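Local atomic coordinates of superoxide dismutase [Ni] (Streptomyces coelicolor, PDB entry 1T6U), a protein that catalyses the nickel-dependent disproportionation of superoxide into hydrogen peroxide and molecular oxygen, working in the cytoplasm as a homohexamer shaped like a hollow sphere. Residues 75-80 / 105-110; 9-14 / 109-114. The protein carries 1 engineered substitution. All blocks are in the same frame, centred on the assembly; numbering follows the deposited sequence.

Interaction 1 (75-80 / 105-110)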
ATOM      1  N   HIS A  75       9.458  26.758   5.980  1.00 15.56           N
ATOM      2  CA  HIS A  75      10.018  25.827   5.003  1.00 13.71           C
ATOM      3  C   HIS A  75      11.170  25.008   5.558  1.00 14.29           C
ATOM      4  O   HIS A  75      11.193  23.786   5.411  1.00 13.08           O
ATOM      5  CB  HIS A  75      10.518  26.585   3.756  1.00 14.67           C
ATOM      6  CG  HIS A  75       9.477  27.085   2.832  1.00 11.22           C
ATOM      7  ND1 HIS A  75       8.284  26.447   2.613  1.00 15.35           N
ATOM      8  CD2 HIS A  75       9.453  28.170   2.032  1.00 14.21           C
ATOM      9  CE1 HIS A  75       7.567  27.139   1.711  1.00 16.60           C
ATOM     10  NE2 HIS A  75       8.271  28.199   1.352  1.00 16.18           N
ATOM     11  N   GLN A  76      12.146  25.681   6.164  1.00 13.39           N
ATOM     12  CA  GLN A  76      13.312  25.001   6.744  1.00 13.43           C
ATOM     13  C   GLN A  76      12.916  24.156   7.929  1.00 13.21           C
ATOM     14  O   GLN A  76      13.517  23.073   8.127  1.00 13.60           O
ATOM     15  CB  GLN A  76      14.403  25.985   7.149  1.00 13.77           C
ATOM     16  CG  GLN A  76      15.698  25.301   7.544  1.00 16.10           C
ATOM     17  CD  GLN A  76      16.392  24.600   6.411  1.00 14.84           C
ATOM     18  OE1 GLN A  76      16.619  25.166   5.341  1.00 17.23           O
ATOM     19  NE2 GLN A  76      16.748  23.331   6.608  1.00 18.55           N
ATOM     20  N   LEU A  77      11.943  24.596   8.700  1.00 13.53           N
ATOM     21  CA  LEU A  77      11.458  23.785   9.800  1.00 11.55           C
ATOM     22  C   LEU A  77      10.893  22.466   9.290  1.00 12.02           C
ATOM     23  O   LEU A  77      11.210  21.404   9.846  1.00 13.59           O
ATOM     24  CB  LEU A  77      10.420  24.559  10.590  1.00 13.64           C
ATOM     25  CG  LEU A  77       9.650  23.749  11.648  1.00 13.19           C
ATOM     26  CD1 LEU A  77      10.616  23.249  12.699  1.00 19.05           C
ATOM     27  CD2 LEU A  77       8.566  24.661  12.208  1.00 14.27           C
ATOM     28  N   VAL A  78      10.069  22.506   8.247  1.00 11.72           N
ATOM     29  CA  VAL A  78       9.497  21.237   7.758  1.00 11.44           C
ATOM     30  C   VAL A  78      10.618  20.335   7.231  1.00 11.87           C
ATOM     31  O   VAL A  78      10.631  19.133   7.487  1.00 10.46           O
ATOM     32  CB  VAL A  78       8.429  21.513   6.704  1.00 11.04           C
ATOM     33  CG1 VAL A  78       7.993  20.228   6.017  1.00 10.86           C
ATOM     34  CG2 VAL A  78       7.215  22.226   7.331  1.00 12.39           C
ATOM     35  N   ASN A  79      11.579  20.938   6.513  1.00 11.44           N
ATOM     36  CA  ASN A  79      12.704  20.144   5.988  1.00 11.48           C
ATOM     37  C   ASN A  79      13.491  19.483   7.115  1.00 10.57           C
ATOM     38  O   ASN A  79      13.798  18.302   7.012  1.00 11.22           O
ATOM     39  CB  ASN A  79      13.647  20.952   5.105  1.00 12.45           C
ATOM     40  CG  ASN A  79      14.518  20.082   4.215  1.00 11.70           C
ATOM     41  OD1 ASN A  79      15.668  19.758   4.585  1.00 12.00           O
ATOM     42  ND2 ASN A  79      13.985  19.726   3.058  1.00 13.80           N
ATOM     43  N   ASP A  80      13.785  20.246   8.168  1.00 11.79           N
ATOM     44  CA  ASP A  80      14.473  19.715   9.342  1.00 11.87           C
ATOM     45  C   ASP A  80      13.666  18.627  10.077  1.00  9.89           C
ATOM     46  O   ASP A  80      14.251  17.672  10.596  1.00 10.49           O
ATOM     47  CB  ASP A  80      14.767  20.847  10.328  1.00 12.79           C
ATOM     48  CG  ASP A  80      15.806  21.820   9.821  1.00 15.26           C
ATOM     49  OD1 ASP A  80      16.433  21.534   8.786  1.00 19.82           O
ATOM     50  OD2 ASP A  80      16.033  22.884  10.416  1.00 17.63           O
ATOM     51  N   ALA A 105       6.283  19.492  17.228  1.00 10.89           N
ATOM     52  CA  ALA A 105       5.652  20.427  18.163  1.00 11.90           C
ATOM     53  C   ALA A 105       5.760  21.878  17.734  1.00 13.39           C
ATOM     54  O   ALA A 105       4.830  22.683  17.915  1.00 12.67           O
ATOM     55  CB  ALA A 105       6.237  20.229  19.570  1.00 14.30           C
ATOM     56  N   GLN A 106       6.885  22.244  17.130  1.00 11.57           N
ATOM     57  CA  GLN A 106       7.018  23.572  16.526  1.00 12.24           C
ATOM     58  C   GLN A 106       6.062  23.748  15.338  1.00 11.69           C
ATOM     59  O   GLN A 106       5.464  24.814  15.245  1.00 12.95           O
ATOM     60  CB  GLN A 106       8.463  23.837  16.117  1.00 12.63           C
ATOM     61  CG  GLN A 106       9.476  23.737  17.226  1.00 14.95           C
ATOM     62  CD  GLN A 106      10.901  24.050  16.802  1.00 23.67           C
ATOM     63  OE1 GLN A 106      11.111  24.954  15.980  1.00 36.35           O
ATOM     64  NE2 GLN A 106      11.918  23.370  17.304  1.00 43.16           N
ATOM     65  N   ILE A 107       5.922  22.775  14.468  1.00 10.73           N
ATOM     66  CA  ILE A 107       4.974  22.867  13.384  1.00 11.06           C
ATOM     67  C   ILE A 107       3.564  22.956  13.948  1.00 10.18           C
ATOM     68  O   ILE A 107       2.743  23.747  13.454  1.00 12.11           O
ATOM     69  CB  ILE A 107       5.079  21.701  12.373  1.00  9.42           C
ATOM     70  CG1 ILE A 107       6.423  21.588  11.645  1.00 11.05           C
ATOM     71  CG2 ILE A 107       3.927  21.812  11.372  1.00 13.07           C
ATOM     72  CD1 ILE A 107       6.597  20.330  10.830  1.00 10.31           C
ATOM     73  N   ASP A 108       3.248  22.208  14.974  1.00  9.99           N
ATOM     74  CA  ASP A 108       1.909  22.227  15.569  1.00 10.77           C
ATOM     75  C   ASP A 108       1.598  23.599  16.129  1.00 10.46           C
ATOM     76  O   ASP A 108       0.502  24.118  15.972  1.00 11.09           O
ATOM     77  CB  ASP A 108       1.821  21.129  16.631  1.00 11.73           C
ATOM     78  CG  ASP A 108       0.491  21.071  17.332  1.00 13.20           C
ATOM     79  OD1 ASP A 108      -0.367  20.335  16.831  1.00 17.38           O
ATOM     80  OD2 ASP A 108       0.389  21.795  18.351  1.00 19.28           O
ATOM     81  N   LYS A 109       2.575  24.241  16.741  1.00 11.94           N
ATOM     82  CA  LYS A 109       2.344  25.563  17.321  1.00 13.65           C
ATOM     83  C   LYS A 109       1.942  26.560  16.222  1.00 14.68           C
ATOM     84  O   LYS A 109       0.996  27.339  16.337  1.00 13.86           O
ATOM     85  CB  LYS A 109       3.578  26.026  18.075  1.00 16.97           C
ATOM     86  CG  LYS A 109       3.430  27.428  18.697  1.00 18.91           C
ATOM     87  CD  LYS A 109       4.743  27.906  19.351  1.00 22.66           C
ATOM     88  CE  LYS A 109       4.667  29.322  19.900  1.00 30.71           C
ATOM     89  NZ  LYS A 109       5.971  29.867  20.445  1.00 48.36           N
ATOM     90  N   ILE A 110       2.654  26.548  15.107  1.00 13.95           N
ATOM     91  CA  ILE A 110       2.351  27.408  13.935  1.00 12.63           C
ATOM     92  C   ILE A 110       0.995  27.060  13.328  1.00 11.43           C
ATOM     93  O   ILE A 110       0.136  27.914  13.093  1.00 12.71           O
ATOM     94  CB  ILE A 110       3.518  27.316  12.941  1.00 12.02           C
ATOM     95  CG1 ILE A 110       4.820  27.906  13.545  1.00 14.37           C
ATOM     96  CG2 ILE A 110       3.210  27.932  11.601  1.00 12.19           C
ATOM     97  CD1 ILE A 110       6.025  27.756  12.652  1.00 14.41           C
TER

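Interaction 2 (9-14 / 109-114)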
ATOM      1  N   TYR A   9      -7.361  18.755   8.611  1.00  9.64           N
ATOM      2  CA  TYR A   9      -5.954  18.558   8.951  1.00  9.44           C
ATOM      3  C   TYR A   9      -5.728  18.609  10.441  1.00  9.85           C
ATOM      4  O   TYR A   9      -6.406  19.340  11.154  1.00 12.66           O
ATOM      5  CB  TYR A   9      -5.034  19.653   8.380  1.00 12.01           C
ATOM      6  CG  TYR A   9      -5.085  19.796   6.880  1.00 13.79           C
ATOM      7  CD1 TYR A   9      -6.037  20.593   6.291  1.00 13.96           C
ATOM      8  CD2 TYR A   9      -4.193  19.111   6.089  1.00 17.57           C
ATOM      9  CE1 TYR A   9      -6.061  20.697   4.915  1.00 19.79           C
ATOM     10  CE2 TYR A   9      -4.206  19.213   4.726  1.00 19.99           C
ATOM     11  CZ  TYR A   9      -5.159  20.013   4.156  1.00 19.33           C
ATOM     12  OH  TYR A   9      -5.204  20.146   2.788  1.00 31.76           O
ATOM     13  N   ASP A  10      -4.720  17.878  10.919  1.00 11.64           N
ATOM     14  CA  ASP A  10      -4.297  17.977  12.307  1.00 11.54           C
ATOM     15  C   ASP A  10      -2.898  17.395  12.389  1.00  9.65           C
ATOM     16  O   ASP A  10      -2.710  16.231  12.003  1.00  9.86           O
ATOM     17  CB  ASP A  10      -5.247  17.263  13.240  1.00 12.51           C
ATOM     18  CG  ASP A  10      -5.055  17.593  14.697  1.00 14.23           C
ATOM     19  OD1 ASP A  10      -3.908  17.781  15.108  1.00 12.67           O
ATOM     20  OD2 ASP A  10      -6.037  17.671  15.471  1.00 20.64           O
ATOM     21  N   PRO A  11      -1.934  18.168  12.873  1.00 10.68           N
ATOM     22  CA  PRO A  11      -0.598  17.639  13.108  1.00  9.82           C
ATOM     23  C   PRO A  11      -0.566  16.438  14.050  1.00  9.76           C
ATOM     24  O   PRO A  11       0.460  15.744  14.057  1.00  9.34           O
ATOM     25  CB  PRO A  11       0.152  18.796  13.743  1.00 10.82           C
ATOM     26  CG  PRO A  11      -0.578  20.002  13.315  1.00 12.87           C
ATOM     27  CD  PRO A  11      -2.018  19.602  13.235  1.00 11.22           C
ATOM     28  N   ALA A  12      -1.615  16.144  14.785  1.00  9.24           N
ATOM     29  CA  ALA A  12      -1.710  14.931  15.568  1.00  8.92           C
ATOM     30  C   ALA A  12      -1.475  13.665  14.779  1.00  7.91           C
ATOM     31  O   ALA A  12      -1.013  12.673  15.323  1.00  9.41           O
ATOM     32  CB  ALA A  12      -3.120  14.798  16.111  1.00 12.20           C
ATOM     33  N   GLN A  13      -1.769  13.608  13.477  1.00  9.25           N
ATOM     34  CA  GLN A  13      -1.507  12.414  12.687  1.00  8.89           C
ATOM     35  C   GLN A  13      -0.009  12.134  12.667  1.00  9.14           C
ATOM     36  O   GLN A  13       0.392  11.000  12.926  1.00  9.55           O
ATOM     37  CB  GLN A  13      -2.067  12.519  11.253  1.00  8.89           C
ATOM     38  CG  GLN A  13      -3.564  12.770  11.171  1.00 11.21           C
ATOM     39  CD  GLN A  13      -4.078  12.551   9.760  1.00 11.27           C
ATOM     40  OE1 GLN A  13      -3.954  13.419   8.859  1.00 14.36           O
ATOM     41  NE2 GLN A  13      -4.686  11.392   9.530  1.00 13.77           N
ATOM     42  N   ALA A  14       0.777  13.181  12.386  1.00  8.57           N
ATOM     43  CA  ALA A  14       2.222  13.055  12.444  1.00  7.71           C
ATOM     44  C   ALA A  14       2.696  12.771  13.863  1.00  8.55           C
ATOM     45  O   ALA A  14       3.569  11.897  14.088  1.00  8.03           O
ATOM     46  CB  ALA A  14       2.889  14.337  11.950  1.00 10.22           C
ATOM     47  N   LYS A 109       2.575  24.241  16.741  1.00 11.94           N
ATOM     48  CA  LYS A 109       2.344  25.563  17.321  1.00 13.65           C
ATOM     49  C   LYS A 109       1.942  26.560  16.222  1.00 14.68           C
ATOM     50  O   LYS A 109       0.996  27.339  16.337  1.00 13.86           O
ATOM     51  CB  LYS A 109       3.578  26.026  18.075  1.00 16.97           C
ATOM     52  CG  LYS A 109       3.430  27.428  18.697  1.00 18.91           C
ATOM     53  CD  LYS A 109       4.743  27.906  19.351  1.00 22.66           C
ATOM     54  CE  LYS A 109       4.667  29.322  19.900  1.00 30.71           C
ATOM     55  NZ  LYS A 109       5.971  29.867  20.445  1.00 48.36           N
ATOM     56  N   ILE A 110       2.654  26.548  15.107  1.00 13.95           N
ATOM     57  CA  ILE A 110       2.351  27.408  13.935  1.00 12.63           C
ATOM     58  C   ILE A 110       0.995  27.060  13.328  1.00 11.43           C
ATOM     59  O   ILE A 110       0.136  27.914  13.093  1.00 12.71           O
ATOM     60  CB  ILE A 110       3.518  27.316  12.941  1.00 12.02           C
ATOM     61  CG1 ILE A 110       4.820  27.906  13.545  1.00 14.37           C
ATOM     62  CG2 ILE A 110       3.210  27.932  11.601  1.00 12.19           C
ATOM     63  CD1 ILE A 110       6.025  27.756  12.652  1.00 14.41           C
ATOM     64  N   PHE A 111       0.780  25.742  13.100  1.00 11.69           N
ATOM     65  CA  PHE A 111      -0.508  25.271  12.605  1.00 11.10           C
ATOM     66  C   PHE A 111      -1.670  25.912  13.365  1.00 12.25           C
ATOM     67  O   PHE A 111      -2.587  26.530  12.813  1.00 11.95           O
ATOM     68  CB  PHE A 111      -0.537  23.747  12.645  1.00 10.58           C
ATOM     69  CG  PHE A 111      -1.870  23.186  12.167  1.00  9.53           C
ATOM     70  CD1 PHE A 111      -2.107  22.954  10.833  1.00 11.11           C
ATOM     71  CD2 PHE A 111      -2.919  22.923  13.049  1.00  9.82           C
ATOM     72  CE1 PHE A 111      -3.336  22.456  10.402  1.00 11.76           C
ATOM     73  CE2 PHE A 111      -4.127  22.396  12.630  1.00 10.41           C
ATOM     74  CZ  PHE A 111      -4.357  22.182  11.283  1.00 11.62           C
ATOM     75  N   TRP A 112      -1.669  25.742  14.689  1.00 11.26           N
ATOM     76  CA  TRP A 112      -2.834  26.242  15.471  1.00 13.00           C
ATOM     77  C   TRP A 112      -2.861  27.753  15.459  1.00 13.55           C
ATOM     78  O   TRP A 112      -3.966  28.293  15.478  1.00 13.30           O
ATOM     79  CB  TRP A 112      -2.890  25.611  16.873  1.00 12.13           C
ATOM     80  CG  TRP A 112      -3.254  24.151  16.732  1.00 12.26           C
ATOM     81  CD1 TRP A 112      -2.423  23.054  16.922  1.00 13.17           C
ATOM     82  CD2 TRP A 112      -4.530  23.658  16.357  1.00 12.90           C
ATOM     83  NE1 TRP A 112      -3.138  21.924  16.679  1.00 14.39           N
ATOM     84  CE2 TRP A 112      -4.425  22.254  16.338  1.00 13.90           C
ATOM     85  CE3 TRP A 112      -5.755  24.247  16.037  1.00 15.57           C
ATOM     86  CZ2 TRP A 112      -5.505  21.424  16.009  1.00 16.72           C
ATOM     87  CZ3 TRP A 112      -6.806  23.426  15.719  1.00 17.67           C
ATOM     88  CH2 TRP A 112      -6.684  22.031  15.707  1.00 16.10           C
ATOM     89  N   GLU A 113      -1.746  28.447  15.402  1.00 13.26           N
ATOM     90  CA  GLU A 113      -1.843  29.924  15.233  1.00 13.51           C
ATOM     91  C   GLU A 113      -2.581  30.280  13.948  1.00 12.00           C
ATOM     92  O   GLU A 113      -3.449  31.143  13.854  1.00 15.60           O
ATOM     93  CB  GLU A 113      -0.450  30.552  15.229  1.00 16.65           C
ATOM     94  CG  GLU A 113       0.171  30.530  16.599  1.00 17.91           C
ATOM     95  CD  GLU A 113       1.564  31.117  16.724  1.00 21.46           C
ATOM     96  OE1 GLU A 113       2.101  31.656  15.740  1.00 23.36           O
ATOM     97  OE2 GLU A 113       2.138  31.059  17.838  1.00 22.04           O
ATOM     98  N   THR A 114      -2.236  29.539  12.867  1.00 13.44           N
ATOM     99  CA  THR A 114      -2.913  29.819  11.594  1.00 13.53           C
ATOM    100  C   THR A 114      -4.402  29.426  11.577  1.00 13.73           C
ATOM    101  O   THR A 114      -5.112  29.888  10.681  1.00 18.87           O
ATOM    102  CB  THR A 114      -2.211  29.165  10.386  1.00 13.23           C
ATOM    103  OG1 THR A 114      -2.387  27.742  10.456  1.00 13.83           O
ATOM    104  CG2 THR A 114      -0.727  29.442  10.379  1.00 16.88           C
TER
HETATM  105  O   HOH W   1      -3.166  18.675  17.446  1.00 25.04           O

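Interaction 1 (75-80 / 105-110)
Leu77 reaches across from helix 74-89 and lays its forked end against three residues of helix 94-115. Its CG stands anti to the backbone N (chi1 171°), and the two methyls beyond it part company. CD2 takes the buried side, 3.8 Å from Ile107 CG1 and 4.0 Å from Ile110 CD1, between two side chains one helical turn apart. A second buried pair lies next to it: Val78 CG2 meets Ile107 CD1 at 4.0 Å, the two side chains crossing at about a right angle. This is where the packing is dense, and Val78 and Ile107 are also the closest backbone pair, their CA atoms 7.4 Å apart.

The other methyl, CD1, faces the looser side. There the exposed Gln106, extended beyond CG, runs past it with OE1 3.7 Å from Leu77 CD1, a van der Waals touch of an amide oxygen on a methyl. No hydrogen bond links the segments, so apolar packing carries the contact.

The helix axes come within 10.3 Å and run roughly antiparallel, 144° between their directions, as neighbours in a four-helix bundle. Helix 34-62 packs against the buried pair, its Val55 touching both Val78 and Ile107. A second subunit also packs on helix 74-89: Val78 touches Trp59 of that subunit, and His75 NE2 hydrogen-bonds to OE1 of its Gln76.

Interaction 2 (9-14 / 109-114)
Asp10 OD1 is gripped twice. The backbone N of Ala12 donates to it at 2.8 Å with a nearly straight N-H (169°), arriving from above the carboxylate plane; this bond caps the turn that leads into helix 12-30. A water molecule donates to the same oxygen at 2.6 Å and in turn accepts a weak bond from Trp112 NE1, bridging the two segments where no direct hydrogen bond joins them. The other carboxylate oxygen, OD2, lies at the edge of the indole, 3.8 Å from Trp112 CZ2, with the two planes 78° apart.

Next to this polar side sits an aromatic one. Pro11 lays its CD-CG edge over one face of Phe111, CD 3.6 Å from the ring centroid in a CH-pi contact and CG above the ring atom CG. Phe111 reaches the proline because its CG is anti to the backbone N (chi1 179°). At the far end of the ring, Tyr9 CB packs 3.9 Å from Phe111 CE1. Phe111 CD2 also lies over the centre of the Trp112 ring, and Tyr62 meets Phe111 as well as Tyr9.

Apolar proline-aromatic packing therefore carries the hold on helix 94-115, the water bridge adding only a weak link; two donors on one carboxylate oxygen are consistent with a charged Asp10 whose rotation is fixed.

Helix 94-115 serves both contacts, and Lys109 and Ile110 belong to the segments of each. Interaction 1 joins it to helix 74-89; interaction 2, about 10 Å away between centres, joins it to the chain entering helix 12-30. They touch directly where Asp108 OD1 packs 3.5 Å from Pro11 CB, and the same carboxylate oxygen accepts a weak hydrogen bond from Trp112 NE1. Their relation to the metal differs. Interaction 1 lies away from the nickel site. In interaction 2 the side chain of Tyr9 comes within about 5 Å of the nickel ion and about 4 Å from the side chain of the nickel ligand His1, so this contact borders the active site.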